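PDB 1UFB: TT1696 protein from Thermus thermophilus, which is of unknown function but has the helical-bundle fold of the HEPN family and may bind DNA. Local coordinates for residues S57-L62 against D74-A79; A28-A33 against L107-A112. All coordinates share one frame; numbering follows the deposited sequence.

Contact 1 of 2, residues S57-L62 against D74-A79; sequences SILDLL and DLVEAA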
# COMPACT_ATOMS: atom_id res chain seq x y z
N SER A 57 4.90 -1.91 -12.19
CA SER A 57 4.85 -3.11 -13.01
C SER A 57 6.11 -3.96 -12.84
O SER A 57 7.18 -3.57 -13.34
CB SER A 57 4.76 -2.73 -14.50
OG SER A 57 5.03 -3.91 -15.30
N ILE A 58 6.02 -5.09 -12.16
CA ILE A 58 7.24 -5.83 -12.08
C ILE A 58 7.62 -6.43 -13.49
O ILE A 58 8.81 -6.72 -13.79
CB ILE A 58 7.22 -6.84 -10.87
CG1 ILE A 58 6.94 -8.16 -11.33
CG2 ILE A 58 6.35 -6.34 -9.60
CD1 ILE A 58 7.97 -8.89 -10.74
N LEU A 59 6.64 -6.52 -14.38
CA LEU A 59 6.95 -6.91 -15.79
C LEU A 59 7.90 -5.87 -16.40
O LEU A 59 8.90 -6.23 -17.06
CB LEU A 59 5.69 -6.96 -16.66
CG LEU A 59 4.92 -8.27 -16.79
CD1 LEU A 59 3.81 -8.11 -17.88
CD2 LEU A 59 5.94 -9.40 -17.28
N ASP A 60 7.59 -4.58 -16.28
CA ASP A 60 8.51 -3.58 -16.85
C ASP A 60 9.87 -3.61 -16.09
O ASP A 60 10.92 -3.39 -16.68
CB ASP A 60 8.01 -2.14 -16.71
CG ASP A 60 6.89 -1.79 -17.69
OD1 ASP A 60 7.11 -1.81 -18.90
OD2 ASP A 60 5.78 -1.45 -17.26
N LEU A 61 9.80 -3.78 -14.76
CA LEU A 61 10.99 -3.80 -13.92
C LEU A 61 11.99 -4.88 -14.35
O LEU A 61 13.22 -4.66 -14.32
CB LEU A 61 10.60 -3.96 -12.43
CG LEU A 61 9.97 -2.62 -11.94
CD1 LEU A 61 9.44 -2.77 -10.48
CD2 LEU A 61 10.99 -1.50 -11.99
N LEU A 62 11.44 -6.03 -14.76
CA LEU A 62 12.24 -7.14 -15.23
C LEU A 62 12.72 -6.90 -16.66
O LEU A 62 13.80 -7.31 -17.01
CB LEU A 62 11.42 -8.41 -15.25
CG LEU A 62 11.18 -9.09 -13.89
CD1 LEU A 62 10.17 -10.24 -14.05
CD2 LEU A 62 12.48 -9.61 -13.34
N ASP A 74 10.06 -18.09 -15.74
CA ASP A 74 9.18 -18.23 -14.59
C ASP A 74 9.05 -16.91 -13.82
O ASP A 74 8.02 -16.68 -13.19
CB ASP A 74 9.58 -19.44 -13.71
CG ASP A 74 10.79 -19.20 -12.80
OD1 ASP A 74 11.66 -18.32 -13.02
OD2 ASP A 74 10.87 -19.98 -11.82
N LEU A 75 10.06 -16.03 -13.90
CA LEU A 75 9.92 -14.75 -13.23
C LEU A 75 8.93 -13.82 -13.97
O LEU A 75 8.26 -12.95 -13.37
CB LEU A 75 11.29 -14.07 -13.10
CG LEU A 75 12.30 -14.81 -12.19
CD1 LEU A 75 13.50 -13.89 -11.94
CD2 LEU A 75 11.65 -15.24 -10.87
N VAL A 76 8.85 -13.99 -15.30
CA VAL A 76 7.93 -13.19 -16.11
C VAL A 76 6.52 -13.62 -15.73
O VAL A 76 5.62 -12.80 -15.54
CB VAL A 76 8.18 -13.42 -17.66
CG1 VAL A 76 7.18 -12.64 -18.47
CG2 VAL A 76 9.58 -12.97 -18.05
N GLU A 77 6.31 -14.93 -15.58
CA GLU A 77 4.97 -15.36 -15.20
C GLU A 77 4.66 -14.89 -13.77
O GLU A 77 3.54 -14.46 -13.53
CB GLU A 77 4.80 -16.88 -15.36
CG GLU A 77 4.78 -17.29 -16.90
CD GLU A 77 3.84 -16.37 -17.82
OE1 GLU A 77 2.57 -16.38 -17.68
OE2 GLU A 77 4.39 -15.62 -18.70
N ALA A 78 5.63 -14.95 -12.85
CA ALA A 78 5.38 -14.45 -11.49
C ALA A 78 4.99 -12.94 -11.55
O ALA A 78 4.12 -12.47 -10.80
CB ALA A 78 6.66 -14.60 -10.62
N ALA A 79 5.72 -12.18 -12.38
CA ALA A 79 5.48 -10.75 -12.54
C ALA A 79 4.03 -10.51 -12.96
O ALA A 79 3.36 -9.68 -12.41
CB ALA A 79 6.42 -10.15 -13.61

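Contact 2 of 2, residues A28-A33 against L107-A112; sequences AWACFA and LEAEEA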
# COMPACT_ATOMS: atom_id res chain seq x y z
N ALA A 28 -5.71 -9.92 1.05
CA ALA A 28 -5.53 -8.93 0.02
C ALA A 28 -4.31 -8.06 0.42
O ALA A 28 -3.45 -7.74 -0.43
CB ALA A 28 -6.79 -8.08 -0.09
N TRP A 29 -4.26 -7.63 1.66
CA TRP A 29 -3.11 -6.80 2.07
C TRP A 29 -1.81 -7.57 1.93
O TRP A 29 -0.78 -6.99 1.61
CB TRP A 29 -3.28 -6.29 3.53
CG TRP A 29 -4.04 -4.98 3.53
CD1 TRP A 29 -5.38 -4.81 3.74
CD2 TRP A 29 -3.50 -3.68 3.27
NE1 TRP A 29 -5.72 -3.46 3.64
CE2 TRP A 29 -4.58 -2.74 3.35
CE3 TRP A 29 -2.22 -3.20 3.00
CZ2 TRP A 29 -4.41 -1.34 3.16
CZ3 TRP A 29 -2.04 -1.80 2.81
CH2 TRP A 29 -3.14 -0.90 2.89
N ALA A 30 -1.84 -8.90 2.22
CA ALA A 30 -0.64 -9.72 2.07
C ALA A 30 -0.22 -9.74 0.59
O ALA A 30 0.98 -9.73 0.27
CB ALA A 30 -0.92 -11.22 2.56
N CYS A 31 -1.18 -9.82 -0.31
CA CYS A 31 -0.87 -9.85 -1.72
C CYS A 31 -0.26 -8.51 -2.16
O CYS A 31 0.66 -8.47 -2.99
CB CYS A 31 -2.14 -10.04 -2.56
SG CYS A 31 -2.74 -11.82 -2.44
N PHE A 32 -0.83 -7.42 -1.65
CA PHE A 32 -0.29 -6.11 -1.99
C PHE A 32 1.17 -6.00 -1.47
O PHE A 32 2.09 -5.60 -2.20
CB PHE A 32 -1.18 -5.03 -1.35
CG PHE A 32 -0.62 -3.63 -1.52
CD1 PHE A 32 -0.68 -3.03 -2.77
CD2 PHE A 32 -0.03 -2.96 -0.44
CE1 PHE A 32 -0.16 -1.75 -2.97
CE2 PHE A 32 0.51 -1.63 -0.61
CZ PHE A 32 0.44 -1.05 -1.88
N ALA A 33 1.38 -6.41 -0.23
CA ALA A 33 2.71 -6.34 0.36
C ALA A 33 3.67 -7.23 -0.42
O ALA A 33 4.80 -6.87 -0.57
CB ALA A 33 2.67 -6.70 1.91
N LEU A 107 -4.74 -19.09 0.13
CA LEU A 107 -3.88 -19.79 -0.81
C LEU A 107 -3.30 -18.80 -1.83
O LEU A 107 -2.15 -18.96 -2.27
CB LEU A 107 -4.62 -20.93 -1.57
CG LEU A 107 -5.09 -22.07 -0.63
CD1 LEU A 107 -6.03 -23.08 -1.44
CD2 LEU A 107 -3.85 -22.83 -0.08
N GLU A 108 -4.12 -17.86 -2.26
CA GLU A 108 -3.62 -16.83 -3.20
C GLU A 108 -2.45 -16.02 -2.62
O GLU A 108 -1.45 -15.71 -3.30
CB GLU A 108 -4.66 -15.81 -3.46
CG GLU A 108 -5.50 -16.09 -4.58
CD GLU A 108 -6.29 -14.85 -4.84
OE1 GLU A 108 -7.23 -14.69 -4.05
OE2 GLU A 108 -5.95 -14.04 -5.79
N ALA A 109 -2.63 -15.59 -1.38
CA ALA A 109 -1.61 -14.81 -0.69
C ALA A 109 -0.39 -15.67 -0.44
O ALA A 109 0.74 -15.18 -0.50
CB ALA A 109 -2.19 -14.25 0.68
N GLU A 110 -0.55 -16.99 -0.10
CA GLU A 110 0.72 -17.77 0.07
C GLU A 110 1.45 -17.89 -1.25
O GLU A 110 2.69 -17.81 -1.33
CB GLU A 110 0.49 -19.19 0.74
CG GLU A 110 -0.12 -19.02 2.13
CD GLU A 110 -0.22 -20.32 2.95
OE1 GLU A 110 0.17 -21.36 2.41
OE2 GLU A 110 -0.70 -20.25 4.11
N GLU A 111 0.69 -18.08 -2.32
CA GLU A 111 1.30 -18.14 -3.63
C GLU A 111 1.98 -16.77 -3.92
O GLU A 111 3.13 -16.70 -4.42
CB GLU A 111 0.25 -18.41 -4.71
CG GLU A 111 0.87 -18.26 -6.10
CD GLU A 111 -0.19 -18.43 -7.14
OE1 GLU A 111 -1.03 -17.49 -7.36
OE2 GLU A 111 -0.16 -19.56 -7.72
N ALA A 112 1.31 -15.67 -3.53
CA ALA A 112 1.90 -14.34 -3.76
C ALA A 112 3.24 -14.22 -3.03
O ALA A 112 4.22 -13.70 -3.60
CB ALA A 112 0.89 -13.26 -3.33

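Contact 1 of 2, residues S57-L62 against D74-A79
Two short helices of the HEPN helical bundle, 58-63 and 73-83, pack here in a near-antiparallel pair, their local axes 9.0 Å apart and 151° between their directions. The small side chain of A79 is the focus, and I58, L59 and L62 gather around its CB. I58 comes with its CG1-CD1 arm, which lies over A79, while CG2 stands beside the backbone N. L62 reaches across with a single methyl: CG is anti to the carbonyl carbon (chi1 -77°), and CD1 rests 3.8 Å from A79 CB and 3.4 Å from the carbonyl O of L75. On the more open side, L59 and V76 cross at about a right angle, CD2 of L59 meeting CG1 of V76 at 3.7 Å. The same L59 CD2 also lies 3.8 Å from A79 CB, so one methyl bridges two successive turns of the facing helix. Since I58 also touches L42 of helix 27-48 and I119 of helix 106-126, an alanine here would remove the arm over A79 and would probably loosen the packing of helix 58-63 against both long helices. The start of helix 58-63 is fixed by S57, the N-cap, whose OG accepts from D60 N at 2.8 Å in a nearly straight bond (167°). D83, from the later part of helix 73-83, bonds to S57 OG and to the backbone N of I58 and L59, tying its carboxylate to the same helix end. Apolar packing beside an N-capped helix start thus seats two short connecting helices against the longer helices of an all-alpha bundle.

Contact 2 of 2, residues A28-A33 against L107-A112
Helices 27-48 and 106-126 of the HEPN bundle run side by side in the same direction through this contact, with local axes 8.6 Å apart and crossing at 15°. Small residues make so close an approach possible: A30 and C31 on one helix face A109 and A112 on the other. Along the second helix the first residue to take part is E108, which contributes mainly its main chain, the carbonyl O lying 4.2 Å from the sulphur of C31. Its carboxylate is engaged elsewhere, OE1 accepting from the backbone N of T105 just before the segment, while its side chain also touches Y85. A109 follows at the point of closest backbone approach, its CA 5.1 Å from the CA of C31. Its methyl serves two neighbours, with CB 3.8 Å from the CB of A30 and a little farther from C31 SG. One turn after A109 comes A112, whose CB points at the first helix and sits 4.0 Å from C31 SG. The sulphur therefore lies between successive alanines of the facing helix. Elsewhere on helix 27-48, W29 joins the second subunit, stacking on H17 of that chain and bonding through NE1 to OD1 of its N14, so the helix is shared between the bundle and the dimer interface. The cysteine torsion explains the fit: with SG anti to the carbonyl carbon (chi1 -74°), the sulphur is set against A109, 3.6 Å from its CA.

How the contacts relate
Both contacts are buried and largely apolar, and neither joins its segments by a hydrogen bond or salt bridge, yet they differ in scale and direction. Contact 1 pairs two short helices running nearly antiparallel and buries 274 Å², mostly through branched aliphatic side chains around one alanine. Contact 2 sets two long helices nearly parallel and buries 177 Å², mainly through alanines and one cysteine. The centres of contact 1 and contact 2 lie about 16 Å apart. The two do not touch, but the same long helices, 27-48 and 106-126, also flank contact 1. Only contact 2 has the second subunit close by, while contact 1 has its polar partners within its own chain.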